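Cytolethal distending toxin subunit A (Haemophilus ducreyi, PDB 1SR4) probably pairs with CdtC, as a lectin-type subunit of the heterotrimeric genotoxin, to deliver CdtB, and so contributes to host cell distension and G2/M arrest. Local coordinates at residues A[71-76]-A[97-102]; A[80-85]-A[126-131]; A[121-126]-A[176-181]. One frame throughout, in Å; residues are numbered along the deposited sequence.

In the fold
Three contacts show how the short two-stranded hairpins of a ricin-type beta-trefoil are knitted together. Contacts 1 and 2 have centres about 9 Å apart and meet in one hairpin, strands 69-73 and 82-86. Contacts 2 and 3, also about 9 Å between centres, share N126 and the hairpin 120-124/127-131. Contacts 1 and 3, with centres about 15 Å apart, touch through L71 and W99 against V121 and V176. Along the chain, contact 1 closes before contact 3 opens, while contact 2's segments alternate with those of both. The contacts lie progressively farther from the chain's centre; the region 74-85, inferred to mediate binding to target cells, overlaps segment 71-76 and takes in 80-85.

Contact 1. Residues A[71-76]-A[97-102]; sequences LTVWAL and RNWKME
One direct hydrogen bond joins the segments: the indole NE1 of W99 donates to the backbone O of L71 at 3.0 Å. The N-H points almost straight at the oxygen (173°), which lies in the plane of the ring, at its edge. Seen from the carbonyl, however, the donor stands above the C=O plane. The same L71 O also accepts from a water, which donates a second bond to R97 O, so two donors grip this buried carbonyl.

Both segments belong to the beta-trefoil of the CdtA/C family, where strand 69-73 pairs with 82-86 and strand 99-103 with 110-114; the short stretches 71-73 and 99-102 run at 116° to one another, so the contact joins two hairpins.

Apolar packing adds to the bond. W99 has CG anti to its carbonyl carbon (chi1 -52°), which sends the six-membered ring toward V73; CH2 meets V73 CG2 at 3.9 Å, the two side chains crossing at about a right angle.

T72 and R97 meet differently, side by side, with T72 OG1 3.2 Å from R97 CG. That hydroxyl, anti to its own backbone N, donates to V73 O at 2.8 Å, on a lone pair. The guanidinium of R97 leads away, to G94 O, N87 and S90.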
# COMPACT_ATOMS: atom_id res chain seq x y z
N LEU A 71 9.30 4.89 -17.17
CA LEU A 71 8.87 4.24 -18.40
C LEU A 71 7.94 5.24 -19.09
O LEU A 71 6.98 5.72 -18.50
CB LEU A 71 8.08 2.97 -18.10
CG LEU A 71 7.67 2.24 -19.40
CD1 LEU A 71 8.93 1.66 -20.12
CD2 LEU A 71 6.69 1.13 -19.08
N THR A 72 8.22 5.53 -20.36
CA THR A 72 7.40 6.52 -21.05
C THR A 72 7.29 6.34 -22.56
O THR A 72 8.15 5.73 -23.21
CB THR A 72 7.96 7.93 -20.79
OG1 THR A 72 7.15 8.90 -21.43
CG2 THR A 72 9.38 8.03 -21.34
N VAL A 73 6.20 6.88 -23.10
CA VAL A 73 5.99 6.92 -24.53
C VAL A 73 6.99 7.98 -24.97
O VAL A 73 7.32 8.88 -24.19
CB VAL A 73 4.56 7.45 -24.85
CG1 VAL A 73 4.49 7.98 -26.30
CG2 VAL A 73 3.53 6.35 -24.60
N TRP A 74 7.53 7.87 -26.18
CA TRP A 74 8.42 8.92 -26.67
C TRP A 74 7.75 9.38 -27.97
O TRP A 74 7.12 10.44 -28.00
CB TRP A 74 9.85 8.42 -26.92
CG TRP A 74 10.72 9.52 -27.42
CD1 TRP A 74 11.05 10.67 -26.76
CD2 TRP A 74 11.33 9.61 -28.71
NE1 TRP A 74 11.82 11.48 -27.57
CE2 TRP A 74 12.00 10.85 -28.77
CE3 TRP A 74 11.37 8.76 -29.82
CZ2 TRP A 74 12.71 11.27 -29.90
CZ3 TRP A 74 12.07 9.18 -30.96
CH2 TRP A 74 12.73 10.42 -30.99
N ALA A 75 7.84 8.58 -29.04
CA ALA A 75 7.17 8.92 -30.30
C ALA A 75 5.70 8.63 -30.03
O ALA A 75 5.33 7.53 -29.61
CB ALA A 75 7.69 8.04 -31.45
N LEU A 76 4.85 9.63 -30.28
CA LEU A 76 3.43 9.52 -29.99
C LEU A 76 2.58 8.54 -30.80
O LEU A 76 1.59 8.03 -30.28
CB LEU A 76 2.78 10.90 -30.08
CG LEU A 76 3.35 12.02 -29.20
CD1 LEU A 76 2.55 13.32 -29.44
CD2 LEU A 76 3.28 11.62 -27.73
N ARG A 97 3.97 10.36 -19.72
CA ARG A 97 4.86 9.65 -18.79
C ARG A 97 4.13 8.94 -17.65
O ARG A 97 4.73 8.16 -16.91
CB ARG A 97 5.85 10.65 -18.19
CG ARG A 97 6.81 11.25 -19.22
CD ARG A 97 7.64 12.37 -18.60
NE ARG A 97 6.77 13.45 -18.13
CZ ARG A 97 7.18 14.42 -17.33
NH1 ARG A 97 8.45 14.47 -16.91
NH2 ARG A 97 6.32 15.34 -16.91
N ASN A 98 2.83 9.20 -17.52
CA ASN A 98 2.00 8.62 -16.47
C ASN A 98 1.09 7.52 -16.98
O ASN A 98 0.58 7.59 -18.09
CB ASN A 98 1.13 9.70 -15.80
CG ASN A 98 1.95 10.79 -15.16
OD1 ASN A 98 2.94 10.52 -14.48
ND2 ASN A 98 1.56 12.05 -15.38
N TRP A 99 0.87 6.52 -16.13
CA TRP A 99 0.05 5.38 -16.49
C TRP A 99 -0.94 5.05 -15.39
O TRP A 99 -0.71 5.34 -14.21
CB TRP A 99 0.92 4.14 -16.71
CG TRP A 99 2.06 4.35 -17.67
CD1 TRP A 99 3.30 4.84 -17.39
CD2 TRP A 99 2.04 4.06 -19.08
NE1 TRP A 99 4.07 4.88 -18.54
CE2 TRP A 99 3.32 4.40 -19.58
CE3 TRP A 99 1.08 3.55 -19.95
CZ2 TRP A 99 3.66 4.24 -20.93
CZ3 TRP A 99 1.41 3.38 -21.30
CH2 TRP A 99 2.70 3.73 -21.77
N LYS A 100 -2.05 4.44 -15.81
CA LYS A 100 -3.07 3.97 -14.90
C LYS A 100 -2.89 2.44 -14.90
O LYS A 100 -2.97 1.79 -15.94
CB LYS A 100 -4.47 4.34 -15.40
CG LYS A 100 -5.60 3.66 -14.61
CD LYS A 100 -6.99 3.98 -15.19
CE LYS A 100 -7.35 5.44 -15.00
NZ LYS A 100 -8.70 5.81 -15.57
N MET A 101 -2.63 1.89 -13.73
CA MET A 101 -2.44 0.46 -13.57
C MET A 101 -3.78 -0.21 -13.20
O MET A 101 -4.38 0.13 -12.18
CB MET A 101 -1.43 0.24 -12.45
CG MET A 101 -0.65 -1.01 -12.54
SD MET A 101 0.56 -1.13 -11.19
CE MET A 101 0.29 -2.76 -10.90
N GLU A 102 -4.24 -1.14 -14.04
CA GLU A 102 -5.50 -1.85 -13.81
C GLU A 102 -5.31 -3.35 -13.88
O GLU A 102 -4.38 -3.84 -14.52
CB GLU A 102 -6.54 -1.51 -14.88
CG GLU A 102 -6.66 -0.07 -15.24
CD GLU A 102 -7.74 0.18 -16.28
OE1 GLU A 102 -7.92 -0.65 -17.20
OE2 GLU A 102 -8.41 1.23 -16.18
O HOH W 1 6.22 6.01 -15.84

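Contact 2. Residues A[80-85]-A[126-131]; sequences NWLWAY and NGLIHD
This is a crossing contact between two hairpins of the beta-trefoil, where the stretch 82-85 passes over strand 127-131 at 105° and is held by one direct backbone hydrogen bond, a water bridge, and the side chains of L82 and W81. L82 N donates to L128 O at 2.9 Å, with a fairly straight N-H (159°) although the donor stands above the carbonyl plane. A water accepts from L128 N and donates to L82 O, a second bridge between the same two residues.

W81 presents the benzo edge of its indole to L128 O, which sits in the ring plane 3.3 Å from CE3. CE3 also meets I129 CG2 at 3.7 Å, the two side chains crossing obliquely, and CZ3 lies 3.7 Å from G127 CA, where the lack of a side chain makes room for the ring.

L82 packs inward. Its CD2 reaches L128 CB at 3.9 Å and its CD1 reaches H130 CB at the same distance. The ring of H130 turns back toward segment 80-85, with CD2 3.6 Å from N80 O, and its ND1 is hydrogen-bonded to T119.

L82 also touches L71 of strand 69-73 and V121 of strand 120-124, while L128 rests on V176 of strand 176-179, so the crossing lies among three neighbouring strands.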
# COMPACT_ATOMS: atom_id res chain seq x y z
N ASN A 80 5.01 2.57 -31.39
CA ASN A 80 6.39 3.01 -31.28
C ASN A 80 6.94 2.49 -29.95
O ASN A 80 6.17 2.21 -29.02
CB ASN A 80 6.47 4.53 -31.32
CG ASN A 80 6.55 5.06 -32.72
OD1 ASN A 80 7.56 4.91 -33.39
ND2 ASN A 80 5.47 5.69 -33.18
N TRP A 81 8.26 2.36 -29.88
CA TRP A 81 8.92 1.86 -28.69
C TRP A 81 8.80 2.80 -27.49
O TRP A 81 8.77 4.02 -27.63
CB TRP A 81 10.42 1.64 -28.92
CG TRP A 81 10.82 0.66 -29.97
CD1 TRP A 81 11.48 0.93 -31.14
CD2 TRP A 81 10.68 -0.77 -29.91
NE1 TRP A 81 11.76 -0.24 -31.82
CE2 TRP A 81 11.28 -1.30 -31.09
CE3 TRP A 81 10.11 -1.65 -28.99
CZ2 TRP A 81 11.33 -2.67 -31.35
CZ3 TRP A 81 10.16 -3.02 -29.26
CH2 TRP A 81 10.77 -3.52 -30.43
N LEU A 82 8.78 2.19 -26.32
CA LEU A 82 8.75 2.91 -25.06
C LEU A 82 10.20 3.00 -24.64
O LEU A 82 11.01 2.16 -25.01
CB LEU A 82 7.97 2.10 -24.01
CG LEU A 82 6.52 2.48 -23.68
CD1 LEU A 82 5.75 2.91 -24.91
CD2 LEU A 82 5.87 1.31 -22.96
N TRP A 83 10.52 4.02 -23.85
CA TRP A 83 11.85 4.26 -23.33
C TRP A 83 11.69 4.65 -21.86
O TRP A 83 10.58 4.63 -21.34
CB TRP A 83 12.50 5.43 -24.08
CG TRP A 83 12.68 5.16 -25.54
CD1 TRP A 83 11.76 5.29 -26.53
CD2 TRP A 83 13.85 4.60 -26.15
NE1 TRP A 83 12.28 4.84 -27.73
CE2 TRP A 83 13.56 4.41 -27.52
CE3 TRP A 83 15.12 4.23 -25.67
CZ2 TRP A 83 14.49 3.86 -28.42
CZ3 TRP A 83 16.05 3.69 -26.56
CH2 TRP A 83 15.73 3.51 -27.92
N ALA A 84 12.78 5.00 -21.20
CA ALA A 84 12.70 5.46 -19.82
C ALA A 84 13.57 6.71 -19.67
O ALA A 84 14.79 6.67 -19.86
CB ALA A 84 13.15 4.38 -18.88
N TYR A 85 12.91 7.83 -19.35
CA TYR A 85 13.55 9.12 -19.15
C TYR A 85 13.22 9.63 -17.76
O TYR A 85 12.08 9.48 -17.31
CB TYR A 85 12.99 10.19 -20.10
CG TYR A 85 13.45 10.18 -21.54
CD1 TYR A 85 14.29 11.19 -22.02
CD2 TYR A 85 12.97 9.23 -22.44
CE1 TYR A 85 14.63 11.25 -23.38
CE2 TYR A 85 13.30 9.28 -23.78
CZ TYR A 85 14.13 10.29 -24.24
OH TYR A 85 14.42 10.35 -25.58
N ASN A 126 11.80 -7.44 -28.74
CA ASN A 126 12.66 -7.39 -27.56
C ASN A 126 12.46 -6.15 -26.70
O ASN A 126 13.39 -5.70 -26.05
CB ASN A 126 14.14 -7.45 -27.95
CG ASN A 126 14.51 -8.75 -28.64
OD1 ASN A 126 13.94 -9.79 -28.36
ND2 ASN A 126 15.48 -8.67 -29.54
N GLY A 127 11.25 -5.58 -26.71
CA GLY A 127 11.00 -4.39 -25.91
C GLY A 127 9.53 -4.15 -25.63
O GLY A 127 8.74 -5.08 -25.61
N LEU A 128 9.16 -2.90 -25.43
CA LEU A 128 7.78 -2.56 -25.16
C LEU A 128 7.34 -1.46 -26.12
O LEU A 128 8.15 -0.64 -26.51
CB LEU A 128 7.63 -2.03 -23.72
CG LEU A 128 7.98 -2.92 -22.53
CD1 LEU A 128 7.89 -2.09 -21.24
CD2 LEU A 128 7.04 -4.14 -22.46
N ILE A 129 6.07 -1.46 -26.49
CA ILE A 129 5.52 -0.41 -27.35
C ILE A 129 4.22 -0.04 -26.66
O ILE A 129 3.93 -0.55 -25.59
CB ILE A 129 5.19 -0.93 -28.77
CG1 ILE A 129 4.10 -2.01 -28.69
CG2 ILE A 129 6.46 -1.44 -29.45
CD1 ILE A 129 3.63 -2.53 -30.06
N HIS A 130 3.46 0.87 -27.25
CA HIS A 130 2.15 1.21 -26.73
C HIS A 130 1.21 1.06 -27.93
O HIS A 130 1.59 1.37 -29.06
CB HIS A 130 2.11 2.64 -26.14
CG HIS A 130 2.28 3.74 -27.14
ND1 HIS A 130 1.25 4.56 -27.54
CD2 HIS A 130 3.39 4.18 -27.79
CE1 HIS A 130 1.71 5.46 -28.39
NE2 HIS A 130 3.00 5.26 -28.56
N ASP A 131 0.01 0.53 -27.70
CA ASP A 131 -0.96 0.33 -28.78
C ASP A 131 -2.36 0.31 -28.20
O ASP A 131 -2.55 0.33 -26.97
CB ASP A 131 -0.68 -0.98 -29.53
CG ASP A 131 -1.28 -1.00 -30.95
OD1 ASP A 131 -1.84 0.01 -31.41
OD2 ASP A 131 -1.17 -2.05 -31.61
O HOH W 2 11.08 -0.85 -25.29

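Contact 3. Residues A[121-126]-A[176-181]; sequences VEAYGN and VTLSVC
L178 has CG anti to its carbonyl carbon (chi1 -72°) and an extended second torsion (chi2 176°), a shape that carries CD1 across to the end of strand 120-124. The chain there turns at G125, whose positive phi helps bring the carbonyl of N126 round to strand 176-179. Both strands belong to hairpins of the ricin-type beta-trefoil, 120-124 pairing with 127-131 and 176-179 with 162-165, so the contact joins the tip of one hairpin to a strand of the other.

The polar tie is a single hydrogen bond, L178 N to N126 O at 3.0 Å. It is markedly bent, with an angle of 139° at the hydrogen, and the donor stands well above the plane of the carbonyl. The adjoining T177 CA lies 3.1 Å from the same oxygen in a CA-H...O contact, and T177 CB also comes near, so N126 O is approached by consecutive residues of the strand. The side chain of N126 is engaged elsewhere, with OD1 accepting from R161.

The apolar part is carried by L178, which is buried and whose CB points toward the hairpin. The leucine also packs on V163 of strand 162-165, and beyond it C181 is joined by a disulfide to C162, tying the far end of this segment to its partner hairpin strand. Around the turn, G125 O accepts from Q159. Before the turn, the methyl CB of A123 meets L178 CD1 at 3.8 Å, and the same CD1 lies 4.1 Å from G125 O.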
# COMPACT_ATOMS: atom_id res chain seq x y z
N VAL A 121 0.52 -0.41 -22.62
CA VAL A 121 1.88 -0.91 -22.71
C VAL A 121 1.72 -2.30 -23.30
O VAL A 121 0.82 -3.04 -22.88
CB VAL A 121 2.56 -1.03 -21.32
CG1 VAL A 121 3.83 -1.87 -21.43
CG2 VAL A 121 2.92 0.39 -20.76
N GLU A 122 2.58 -2.66 -24.24
CA GLU A 122 2.49 -3.98 -24.89
C GLU A 122 3.87 -4.59 -25.17
O GLU A 122 4.75 -3.92 -25.73
CB GLU A 122 1.72 -3.85 -26.21
CG GLU A 122 1.40 -5.19 -26.85
CD GLU A 122 0.54 -5.07 -28.09
OE1 GLU A 122 -0.42 -4.25 -28.10
OE2 GLU A 122 0.81 -5.82 -29.06
N ALA A 123 4.07 -5.85 -24.79
CA ALA A 123 5.34 -6.52 -25.05
C ALA A 123 5.37 -6.80 -26.55
O ALA A 123 4.41 -7.35 -27.11
CB ALA A 123 5.42 -7.83 -24.27
N TYR A 124 6.48 -6.44 -27.19
CA TYR A 124 6.65 -6.65 -28.62
C TYR A 124 8.13 -6.83 -28.96
O TYR A 124 8.96 -6.00 -28.57
CB TYR A 124 6.09 -5.47 -29.41
CG TYR A 124 6.43 -5.55 -30.88
CD1 TYR A 124 5.73 -6.41 -31.72
CD2 TYR A 124 7.53 -4.86 -31.39
CE1 TYR A 124 6.13 -6.59 -33.04
CE2 TYR A 124 7.93 -5.02 -32.70
CZ TYR A 124 7.23 -5.90 -33.53
OH TYR A 124 7.64 -6.10 -34.82
N GLY A 125 8.46 -7.91 -29.68
CA GLY A 125 9.85 -8.16 -30.02
C GLY A 125 10.69 -8.18 -28.75
O GLY A 125 10.34 -8.86 -27.79
N ASN A 126 11.80 -7.44 -28.74
CA ASN A 126 12.66 -7.39 -27.56
C ASN A 126 12.46 -6.15 -26.70
O ASN A 126 13.39 -5.70 -26.05
CB ASN A 126 14.14 -7.45 -27.95
CG ASN A 126 14.51 -8.75 -28.64
OD1 ASN A 126 13.94 -9.79 -28.36
ND2 ASN A 126 15.48 -8.67 -29.54
N VAL A 176 14.93 0.29 -22.95
CA VAL A 176 14.07 -0.71 -22.33
C VAL A 176 13.91 -1.96 -23.20
O VAL A 176 13.47 -1.88 -24.34
CB VAL A 176 12.69 -0.10 -22.04
CG1 VAL A 176 11.80 -1.10 -21.33
CG2 VAL A 176 12.85 1.18 -21.18
N THR A 177 14.25 -3.11 -22.65
CA THR A 177 14.17 -4.35 -23.40
C THR A 177 13.50 -5.42 -22.58
O THR A 177 13.11 -5.18 -21.43
CB THR A 177 15.59 -4.86 -23.77
OG1 THR A 177 16.34 -5.05 -22.56
CG2 THR A 177 16.34 -3.84 -24.64
N LEU A 178 13.36 -6.61 -23.17
CA LEU A 178 12.80 -7.76 -22.48
C LEU A 178 13.88 -8.84 -22.51
O LEU A 178 14.48 -9.10 -23.55
CB LEU A 178 11.56 -8.26 -23.21
CG LEU A 178 10.32 -7.38 -23.10
CD1 LEU A 178 9.19 -7.96 -23.94
CD2 LEU A 178 9.91 -7.31 -21.62
N SER A 179 14.16 -9.45 -21.36
CA SER A 179 15.16 -10.51 -21.32
C SER A 179 14.86 -11.49 -20.19
O SER A 179 13.90 -11.30 -19.43
CB SER A 179 16.58 -9.94 -21.18
OG SER A 179 16.72 -9.20 -19.99
N VAL A 180 15.66 -12.53 -20.07
CA VAL A 180 15.42 -13.54 -19.05
C VAL A 180 15.29 -12.90 -17.66
O VAL A 180 16.07 -12.01 -17.30
CB VAL A 180 16.55 -14.63 -19.06
CG1 VAL A 180 17.89 -13.99 -18.74
CG2 VAL A 180 16.22 -15.72 -18.07
N CYS A 181 14.30 -13.35 -16.90
CA CYS A 181 14.07 -12.81 -15.57
C CYS A 181 15.05 -13.32 -14.53
O CYS A 181 14.78 -14.33 -13.88
CB CYS A 181 12.65 -13.16 -15.09
SG CYS A 181 11.32 -12.56 -16.18